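Type II restriction enzyme NlaIV (Neisseria lactamica, PDB 6QM2) recognises the double-stranded DNA sequence 5'-GGNNCC-3' and cleaves it after the third nucleotide, leaving blunt ends. Local coordinates at residues E20-A25 and V138-L143; N95-P100 and G129-D134; G157-L162 and V195-E200. All blocks are in the same frame, centred on the assembly; numbering follows the deposited sequence.

Overall arrangement
Near the N terminus, the loop after helix 9-18 folds onto the much later strand 138-147, and interaction 1 closes this long excursion. Within the excursion, interaction 2 closes a shorter loop, bringing the end of strand 88-95 against strand 124-132. The two contacts therefore nest, and they also touch: strands 124-132 and 138-147 are sheet neighbours, and a salt bridge links Arg96 of interaction 2 to Asp142 of interaction 1. Interaction 3 follows in series, joining the loop before strand 162-165 to helix 191-204. It lies across the chain's centre from interaction 1, the contact centres about 34 Å apart, and belongs to the C-terminal part of the molecule.

Interaction 1. Residues E20-A25 and V138-L143; sequences EKILSA and VTIKDL
Ile22 and Ile140 form the close-packed, buried half of this contact. Their chains cross obliquely, and Ile22 CG1 lies 3.8 Å from Ile140 CG1. With CG1 anti to its backbone N (chi1 -160°), Ile22 sends that branch toward Ile140 and leaves CG2 for a second neighbour. This is Leu143, whose CD2 methyl meets Ile22 CG2 at 4.0 Å, the two chains crossing at about a right angle. Leu17 of helix 9-18 and Phe128 of strand 124-132 add to the same apolar cluster. The strand involved, 138-147, is an edge strand, within this chain, of the mixed sheet in this PD-(D/E)XK-clan endonuclease, and it carries a classic beta bulge in which Lys141 and Asp142 both face Gly129. Beside the bulge the contact is looser and closer to solvent. Leu23, an exposed residue, brings a single methyl to the strand's backbone: its CD2 lies 3.8 Å from Ile140 O and 3.9 Å from Lys141 O. Farther along, Ala25 contributes chiefly its carbonyl, with Ala25 O lying 3.9 Å from the Thr139 CG2 methyl. Leu33 of the second subunit packs on Ile140, and Gly34 of that subunit on Ala25.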
loop_
_atom_site.group_PDB
_atom_site.type_symbol
_atom_site.label_atom_id
_atom_site.label_comp_id
_atom_site.label_asym_id
_atom_site.label_seq_id
_atom_site.Cartn_x
_atom_site.Cartn_y
_atom_site.Cartn_z
ATOM N N GLU A 20 8.997 20.370 -19.923
ATOM C CA GLU A 20 9.388 19.691 -18.677
ATOM C C GLU A 20 10.581 18.751 -18.890
ATOM O O GLU A 20 11.382 18.559 -17.973
ATOM C CB GLU A 20 8.199 18.894 -18.115
ATOM C CG GLU A 20 8.431 18.153 -16.801
ATOM C CD GLU A 20 8.658 19.078 -15.626
ATOM O OE1 GLU A 20 7.854 20.013 -15.435
ATOM O OE2 GLU A 20 9.635 18.860 -14.885
ATOM N N LYS A 21 10.676 18.168 -20.092
ATOM C CA LYS A 21 11.674 17.141 -20.434
ATOM C C LYS A 21 11.501 15.932 -19.513
ATOM O O LYS A 21 12.412 15.540 -18.782
ATOM C CB LYS A 21 13.107 17.702 -20.404
ATOM C CG LYS A 21 13.365 18.785 -21.446
ATOM C CD LYS A 21 14.418 19.784 -20.986
ATOM C CE LYS A 21 14.516 20.974 -21.927
ATOM N NZ LYS A 21 15.087 22.157 -21.228
ATOM N N ILE A 22 10.298 15.363 -19.568
ATOM C CA ILE A 22 9.880 14.278 -18.677
ATOM C C ILE A 22 10.667 12.976 -18.903
ATOM O O ILE A 22 10.930 12.250 -17.945
ATOM C CB ILE A 22 8.345 14.027 -18.790
ATOM C CG1 ILE A 22 7.793 13.271 -17.570
ATOM C CG2 ILE A 22 7.985 13.312 -20.092
ATOM C CD1 ILE A 22 7.563 14.144 -16.357
ATOM N N LEU A 23 11.060 12.698 -20.148
ATOM C CA LEU A 23 11.767 11.452 -20.474
ATOM C C LEU A 23 13.171 11.373 -19.871
ATOM O O LEU A 23 13.618 10.295 -19.478
ATOM C CB LEU A 23 11.850 11.250 -21.990
ATOM C CG LEU A 23 10.524 11.102 -22.740
ATOM C CD1 LEU A 23 10.808 10.831 -24.210
ATOM C CD2 LEU A 23 9.646 10.006 -22.147
ATOM N N SER A 24 13.852 12.515 -19.801
ATOM C CA SER A 24 15.184 12.612 -19.195
ATOM C C SER A 24 15.165 13.050 -17.717
ATOM O O SER A 24 16.223 13.139 -17.092
ATOM C CB SER A 24 16.046 13.573 -20.025
ATOM O OG SER A 24 15.354 14.784 -20.274
ATOM N N ALA A 25 13.980 13.303 -17.156
ATOM C CA ALA A 25 13.859 13.797 -15.778
ATOM C C ALA A 25 14.090 12.697 -14.750
ATOM O O ALA A 25 13.888 11.512 -15.036
ATOM C CB ALA A 25 12.492 14.433 -15.550
ATOM N N VAL A 138 13.192 7.336 -9.358
ATOM C CA VAL A 138 12.093 7.118 -10.306
ATOM C C VAL A 138 12.380 7.865 -11.607
ATOM O O VAL A 138 12.802 9.024 -11.579
ATOM C CB VAL A 138 10.741 7.622 -9.742
ATOM C CG1 VAL A 138 9.606 7.353 -10.729
ATOM C CG2 VAL A 138 10.442 6.984 -8.386
ATOM N N THR A 139 12.148 7.201 -12.737
ATOM C CA THR A 139 12.234 7.832 -14.057
ATOM C C THR A 139 11.026 7.441 -14.911
ATOM O O THR A 139 10.468 6.353 -14.742
ATOM C CB THR A 139 13.535 7.448 -14.803
ATOM O OG1 THR A 139 13.586 6.031 -15.014
ATOM C CG2 THR A 139 14.757 7.884 -14.014
ATOM N N ILE A 140 10.630 8.337 -15.814
ATOM C CA ILE A 140 9.548 8.085 -16.764
ATOM C C ILE A 140 10.178 7.608 -18.069
ATOM O O ILE A 140 10.629 8.417 -18.878
ATOM C CB ILE A 140 8.692 9.353 -17.010
ATOM C CG1 ILE A 140 8.246 9.995 -15.680
ATOM C CG2 ILE A 140 7.502 9.033 -17.909
ATOM C CD1 ILE A 140 7.565 9.060 -14.699
ATOM N N LYS A 141 10.219 6.293 -18.257
ATOM C CA LYS A 141 10.823 5.690 -19.456
ATOM C C LYS A 141 10.029 5.973 -20.733
ATOM O O LYS A 141 10.618 6.200 -21.787
ATOM C CB LYS A 141 11.009 4.175 -19.280
ATOM C CG LYS A 141 12.143 3.796 -18.329
ATOM C CD LYS A 141 12.457 2.304 -18.371
ATOM C CE LYS A 141 13.306 1.922 -19.580
ATOM N NZ LYS A 141 13.142 0.489 -19.956
ATOM N N ASP A 142 8.701 5.945 -20.631
ATOM C CA ASP A 142 7.808 6.256 -21.751
ATOM C C ASP A 142 6.641 7.138 -21.300
ATOM O O ASP A 142 6.259 7.134 -20.127
ATOM C CB ASP A 142 7.248 4.965 -22.357
ATOM C CG ASP A 142 8.273 4.202 -23.178
ATOM O OD1 ASP A 142 8.834 4.790 -24.126
ATOM O OD2 ASP A 142 8.497 3.004 -22.894
ATOM N N LEU A 143 6.095 7.898 -22.247
ATOM C CA LEU A 143 4.862 8.662 -22.040
ATOM C C LEU A 143 3.992 8.540 -23.286
ATOM O O LEU A 143 4.497 8.624 -24.409
ATOM C CB LEU A 143 5.166 10.133 -21.744
ATOM C CG LEU A 143 3.991 10.973 -21.221
ATOM C CD1 LEU A 143 3.637 10.600 -19.788
ATOM C CD2 LEU A 143 4.291 12.463 -21.302
#

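Interaction 2. Residues N95-P100 and G129-D134; sequences NRNASP and GYDMDD
Asn95 and Tyr130 pair as a parallel beta bridge, their CA atoms 5.0 Å apart, just before the chain leaves the sheet through a type I turn from Asn95 to Ala98. A nearly straight hydrogen bond runs from Arg96 N to Tyr130 O at 2.7 Å, with an angle of 172° at the hydrogen; Tyr130 is also backbone-bonded to Phe94, one residue before Asn95. The Arg96 donor approaches almost along the C=O axis. Asn95 CA also lies 3.5 Å from Tyr130 O, so the one carbonyl receives a CA-H...O contact as well. Asn95 and Tyr130 put their side chains on the same face of the sheet. Tyr130 holds its CG in the crowded position between backbone N and carbonyl carbon (chi1 72°), and its ring comes to lie beneath Asn95, whose N stands 3.5 Å above the ring plane, offset toward the rim. The Asn95 amide is steeply inclined to the ring, 79° between the planes, and its ND2 is 3.9 Å from Tyr130 CE1. On the other side of its amide, OD1 accepts a weak bond from Asn97 N, as in an Asx turn. Asn97 brings its amide end crosswise to the carboxylate of Asp131, with the two planes nearly perpendicular. Arg96 touches with the base of its side chain, CB lying 3.4 Å from Tyr130 O. Its chain then bends at chi2 and passes alongside Gly129, which has no side chain; beyond, NE meets Asp142, and Tyr178 receives the arginine in a cation-pi interaction. Strands 88-95 and 124-132, with helix 107-116 between them in the chain, form the parallel, beta-alpha-beta part of the mixed sheet, the kind of core seen in PD-(D/E)XK nucleases.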
loop_
_atom_site.group_PDB
_atom_site.type_symbol
_atom_site.label_atom_id
_atom_site.label_comp_id
_atom_site.label_asym_id
_atom_site.label_seq_id
_atom_site.Cartn_x
_atom_site.Cartn_y
_atom_site.Cartn_z
ATOM N N ASN A 95 4.477 0.178 -14.083
ATOM C CA ASN A 95 5.900 -0.123 -14.108
ATOM C C ASN A 95 6.248 -0.662 -15.494
ATOM O O ASN A 95 5.697 -1.678 -15.917
ATOM C CB ASN A 95 6.259 -1.146 -13.026
ATOM C CG ASN A 95 7.746 -1.436 -12.971
ATOM O OD1 ASN A 95 8.213 -2.415 -13.546
ATOM N ND2 ASN A 95 8.500 -0.571 -12.301
ATOM N N ARG A 96 7.153 0.028 -16.187
ATOM C CA ARG A 96 7.476 -0.264 -17.590
ATOM C C ARG A 96 8.113 -1.647 -17.810
ATOM O O ARG A 96 8.012 -2.190 -18.909
ATOM C CB ARG A 96 8.374 0.850 -18.158
ATOM C CG ARG A 96 8.757 0.748 -19.635
ATOM C CD ARG A 96 7.582 0.947 -20.578
ATOM N NE ARG A 96 7.894 0.504 -21.938
ATOM C CZ ARG A 96 7.909 -0.766 -22.353
ATOM N NH1 ARG A 96 7.640 -1.774 -21.524
ATOM N NH2 ARG A 96 8.206 -1.037 -23.621
ATOM N N ASN A 97 8.747 -2.217 -16.781
ATOM C CA ASN A 97 9.408 -3.533 -16.904
ATOM C C ASN A 97 8.420 -4.678 -17.167
ATOM O O ASN A 97 8.762 -5.633 -17.869
ATOM C CB ASN A 97 10.255 -3.864 -15.664
ATOM C CG ASN A 97 11.256 -2.772 -15.324
ATOM O OD1 ASN A 97 11.336 -2.325 -14.179
ATOM N ND2 ASN A 97 12.016 -2.327 -16.320
ATOM N N ALA A 98 7.215 -4.576 -16.601
ATOM C CA ALA A 98 6.129 -5.538 -16.837
ATOM C C ALA A 98 5.012 -4.932 -17.697
ATOM O O ALA A 98 5.033 -3.742 -18.011
ATOM C CB ALA A 98 5.571 -6.019 -15.507
ATOM N N SER A 99 4.039 -5.767 -18.068
ATOM C CA SER A 99 2.867 -5.331 -18.844
ATOM C C SER A 99 1.960 -4.392 -18.035
ATOM O O SER A 99 2.037 -4.387 -16.804
ATOM C CB SER A 99 2.058 -6.542 -19.324
ATOM O OG SER A 99 2.772 -7.260 -20.313
ATOM N N PRO A 100 1.098 -3.600 -18.719
ATOM C CA PRO A 100 0.265 -2.612 -18.012
ATOM C C PRO A 100 -0.691 -3.209 -16.964
ATOM O O PRO A 100 -1.556 -4.021 -17.301
ATOM C CB PRO A 100 -0.516 -1.930 -19.145
ATOM C CG PRO A 100 0.300 -2.160 -20.365
ATOM C CD PRO A 100 0.891 -3.519 -20.179
ATOM N N GLY A 129 4.716 5.331 -18.371
ATOM C CA GLY A 129 5.484 4.095 -18.193
ATOM C C GLY A 129 6.702 4.372 -17.327
ATOM O O GLY A 129 7.739 4.789 -17.840
ATOM N N TYR A 130 6.576 4.143 -16.019
ATOM C CA TYR A 130 7.628 4.502 -15.054
ATOM C C TYR A 130 8.569 3.343 -14.721
ATOM O O TYR A 130 8.305 2.191 -15.067
ATOM C CB TYR A 130 7.019 5.084 -13.768
ATOM C CG TYR A 130 6.299 4.098 -12.867
ATOM C CD1 TYR A 130 6.996 3.348 -11.921
ATOM C CD2 TYR A 130 4.916 3.942 -12.934
ATOM C CE1 TYR A 130 6.341 2.453 -11.086
ATOM C CE2 TYR A 130 4.251 3.053 -12.101
ATOM C CZ TYR A 130 4.969 2.310 -11.180
ATOM O OH TYR A 130 4.317 1.429 -10.349
ATOM N N ASP A 131 9.669 3.679 -14.044
ATOM C CA ASP A 131 10.669 2.706 -13.581
ATOM C C ASP A 131 11.336 3.220 -12.307
ATOM O O ASP A 131 11.659 4.405 -12.221
ATOM C CB ASP A 131 11.728 2.478 -14.670
ATOM C CG ASP A 131 12.716 1.368 -14.318
ATOM O OD1 ASP A 131 13.595 1.588 -13.455
ATOM O OD2 ASP A 131 12.626 0.280 -14.926
ATOM N N MET A 132 11.538 2.331 -11.331
ATOM C CA MET A 132 12.303 2.650 -10.119
ATOM C C MET A 132 13.446 1.648 -9.944
ATOM O O MET A 132 13.210 0.438 -9.876
ATOM C CB MET A 132 11.406 2.656 -8.877
ATOM C CG MET A 132 12.065 3.304 -7.665
ATOM S SD MET A 132 10.966 3.647 -6.272
ATOM C CE MET A 132 10.737 2.002 -5.605
ATOM N N ASP A 133 14.675 2.166 -9.875
ATOM C CA ASP A 133 15.886 1.346 -9.676
ATOM C C ASP A 133 16.041 0.899 -8.208
ATOM O O ASP A 133 15.169 1.173 -7.375
ATOM C CB ASP A 133 17.148 2.078 -10.209
ATOM C CG ASP A 133 17.481 3.382 -9.456
ATOM O OD1 ASP A 133 17.070 3.570 -8.288
ATOM O OD2 ASP A 133 18.179 4.232 -10.053
ATOM N N ASP A 134 17.142 0.213 -7.897
ATOM C CA ASP A 134 17.404 -0.276 -6.533
ATOM C C ASP A 134 17.679 0.851 -5.527
ATOM O O ASP A 134 17.331 0.728 -4.348
ATOM C CB ASP A 134 18.563 -1.277 -6.537
ATOM C CG ASP A 134 18.280 -2.497 -7.402
ATOM O OD1 ASP A 134 17.249 -3.164 -7.173
ATOM O OD2 ASP A 134 19.083 -2.784 -8.315
#

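Interaction 3. Residues G157-L162 and V195-E200; sequences GWAINL and VSAIEE
Helix 191-204, in the C-terminal part of the nuclease, receives the irregular segment leading into strand 162-165 in a small buried helix-loop interface. Ala159 and Ala197 have the nearest pair of CA atoms, 5.0 Å apart. Each methyl sits against the other's carbonyl: Ala159 CB lies 3.5 Å from Ala197 O, and Ala197 CB lies 3.7 Å from Ala159 O. Both carbonyl oxygens have hydrogen-bond partners elsewhere, Thr201 OG1 for Ala197 O and Ser154 OG for Ala159 O, so their burial beneath methyls leaves them satisfied. One turn further along the helix, Glu200 adds its CB, 4.1 Å from Ala159 CB, while its carboxylate leads away. Trp236 from helix 236-239 packs on both Ala159 and Glu200. Ile160, next in the loop, passes with its CB 4.2 Å from Ala197 CB. Ile172 of strand 168-172 touches both Ile160 and Ile198, joining the three-stranded antiparallel sheet to the interface. Ile160 is extended, CG1 anti to its backbone N; Ile198 starts away from the loop but folds back through chi1 -63° and chi2 -68°. The two chains thus run side by side in the same direction and meet methyl to methyl, Ile160 CD1 lying 3.6 Å from Ile198 CD1.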
loop_
_atom_site.group_PDB
_atom_site.type_symbol
_atom_site.label_atom_id
_atom_site.label_comp_id
_atom_site.label_asym_id
_atom_site.label_seq_id
_atom_site.Cartn_x
_atom_site.Cartn_y
_atom_site.Cartn_z
ATOM N N GLY A 157 -12.337 -15.881 -25.964
ATOM C CA GLY A 157 -13.605 -16.212 -25.297
ATOM C C GLY A 157 -14.553 -15.053 -25.024
ATOM O O GLY A 157 -15.688 -15.271 -24.580
ATOM N N TRP A 158 -14.085 -13.823 -25.255
ATOM C CA TRP A 158 -14.895 -12.611 -25.103
ATOM C C TRP A 158 -14.531 -11.624 -26.198
ATOM O O TRP A 158 -13.410 -11.652 -26.710
ATOM C CB TRP A 158 -14.660 -11.969 -23.735
ATOM C CG TRP A 158 -14.986 -12.875 -22.604
ATOM C CD1 TRP A 158 -14.156 -13.783 -22.017
ATOM C CD2 TRP A 158 -16.242 -12.986 -21.932
ATOM N NE1 TRP A 158 -14.815 -14.449 -21.013
ATOM C CE2 TRP A 158 -16.097 -13.978 -20.935
ATOM C CE3 TRP A 158 -17.474 -12.335 -22.063
ATOM C CZ2 TRP A 158 -17.138 -14.336 -20.078
ATOM C CZ3 TRP A 158 -18.511 -12.693 -21.211
ATOM C CH2 TRP A 158 -18.335 -13.687 -20.230
ATOM N N ALA A 159 -15.468 -10.743 -26.540
ATOM C CA ALA A 159 -15.247 -9.767 -27.610
ATOM C C ALA A 159 -14.224 -8.701 -27.221
ATOM O O ALA A 159 -13.455 -8.258 -28.071
ATOM C CB ALA A 159 -16.557 -9.124 -28.037
ATOM N N ILE A 160 -14.220 -8.299 -25.947
ATOM C CA ILE A 160 -13.226 -7.344 -25.421
ATOM C C ILE A 160 -12.389 -7.999 -24.320
ATOM O O ILE A 160 -12.863 -8.913 -23.639
ATOM C CB ILE A 160 -13.882 -6.027 -24.905
ATOM C CG1 ILE A 160 -12.815 -4.944 -24.686
ATOM C CG2 ILE A 160 -14.692 -6.252 -23.626
ATOM C CD1 ILE A 160 -13.369 -3.544 -24.576
ATOM N N ASN A 161 -11.145 -7.538 -24.166
ATOM C CA ASN A 161 -10.242 -8.054 -23.139
ATOM C C ASN A 161 -10.745 -7.709 -21.746
ATOM O O ASN A 161 -10.839 -6.537 -21.386
ATOM C CB ASN A 161 -8.817 -7.515 -23.320
ATOM C CG ASN A 161 -7.817 -8.174 -22.378
ATOM O OD1 ASN A 161 -7.949 -9.352 -22.036
ATOM N ND2 ASN A 161 -6.811 -7.415 -21.956
ATOM N N LEU A 162 -11.046 -8.753 -20.975
ATOM C CA LEU A 162 -11.672 -8.636 -19.667
ATOM C C LEU A 162 -10.879 -9.358 -18.593
ATOM O O LEU A 162 -10.001 -10.179 -18.875
ATOM C CB LEU A 162 -13.064 -9.254 -19.710
ATOM C CG LEU A 162 -14.099 -8.529 -20.560
ATOM C CD1 LEU A 162 -15.262 -9.465 -20.849
ATOM C CD2 LEU A 162 -14.566 -7.254 -19.876
ATOM N N VAL A 195 -16.442 -0.074 -29.754
ATOM C CA VAL A 195 -17.835 -0.023 -29.321
ATOM C C VAL A 195 -18.570 -1.292 -29.751
ATOM O O VAL A 195 -19.392 -1.813 -28.989
ATOM C CB VAL A 195 -18.558 1.246 -29.842
ATOM C CG1 VAL A 195 -20.054 1.205 -29.531
ATOM C CG2 VAL A 195 -17.936 2.503 -29.236
ATOM N N SER A 196 -18.271 -1.786 -30.958
ATOM C CA SER A 196 -18.833 -3.058 -31.437
ATOM C C SER A 196 -18.483 -4.213 -30.505
ATOM O O SER A 196 -19.331 -5.068 -30.232
ATOM C CB SER A 196 -18.356 -3.388 -32.853
ATOM O OG SER A 196 -18.890 -4.632 -33.285
ATOM N N ALA A 197 -17.239 -4.225 -30.024
ATOM C CA ALA A 197 -16.801 -5.208 -29.031
ATOM C C ALA A 197 -17.591 -5.071 -27.730
ATOM O O ALA A 197 -18.065 -6.077 -27.193
ATOM C CB ALA A 197 -15.307 -5.081 -28.765
ATOM N N ILE A 198 -17.751 -3.830 -27.253
ATOM C CA ILE A 198 -18.536 -3.558 -26.037
ATOM C C ILE A 198 -19.960 -4.076 -26.222
ATOM O O ILE A 198 -20.468 -4.785 -25.360
ATOM C CB ILE A 198 -18.587 -2.050 -25.656
ATOM C CG1 ILE A 198 -17.189 -1.486 -25.326
ATOM C CG2 ILE A 198 -19.532 -1.815 -24.477
ATOM C CD1 ILE A 198 -16.553 -2.012 -24.055
ATOM N N GLU A 199 -20.583 -3.738 -27.352
ATOM C CA GLU A 199 -21.957 -4.166 -27.643
ATOM C C GLU A 199 -22.126 -5.671 -27.489
ATOM O O GLU A 199 -23.054 -6.129 -26.826
ATOM C CB GLU A 199 -22.378 -3.759 -29.061
ATOM C CG GLU A 199 -23.852 -4.015 -29.376
ATOM C CD GLU A 199 -24.163 -4.031 -30.864
ATOM O OE1 GLU A 199 -23.430 -3.390 -31.656
ATOM O OE2 GLU A 199 -25.160 -4.689 -31.238
ATOM N N GLU A 200 -21.232 -6.430 -28.115
ATOM C CA GLU A 200 -21.333 -7.887 -28.100
ATOM C C GLU A 200 -21.026 -8.440 -26.714
ATOM O O GLU A 200 -21.740 -9.323 -26.228
ATOM C CB GLU A 200 -20.416 -8.518 -29.159
ATOM C CG GLU A 200 -20.653 -10.005 -29.406
ATOM C CD GLU A 200 -22.096 -10.341 -29.744
ATOM O OE1 GLU A 200 -22.763 -9.535 -30.431
ATOM O OE2 GLU A 200 -22.564 -11.413 -29.314
#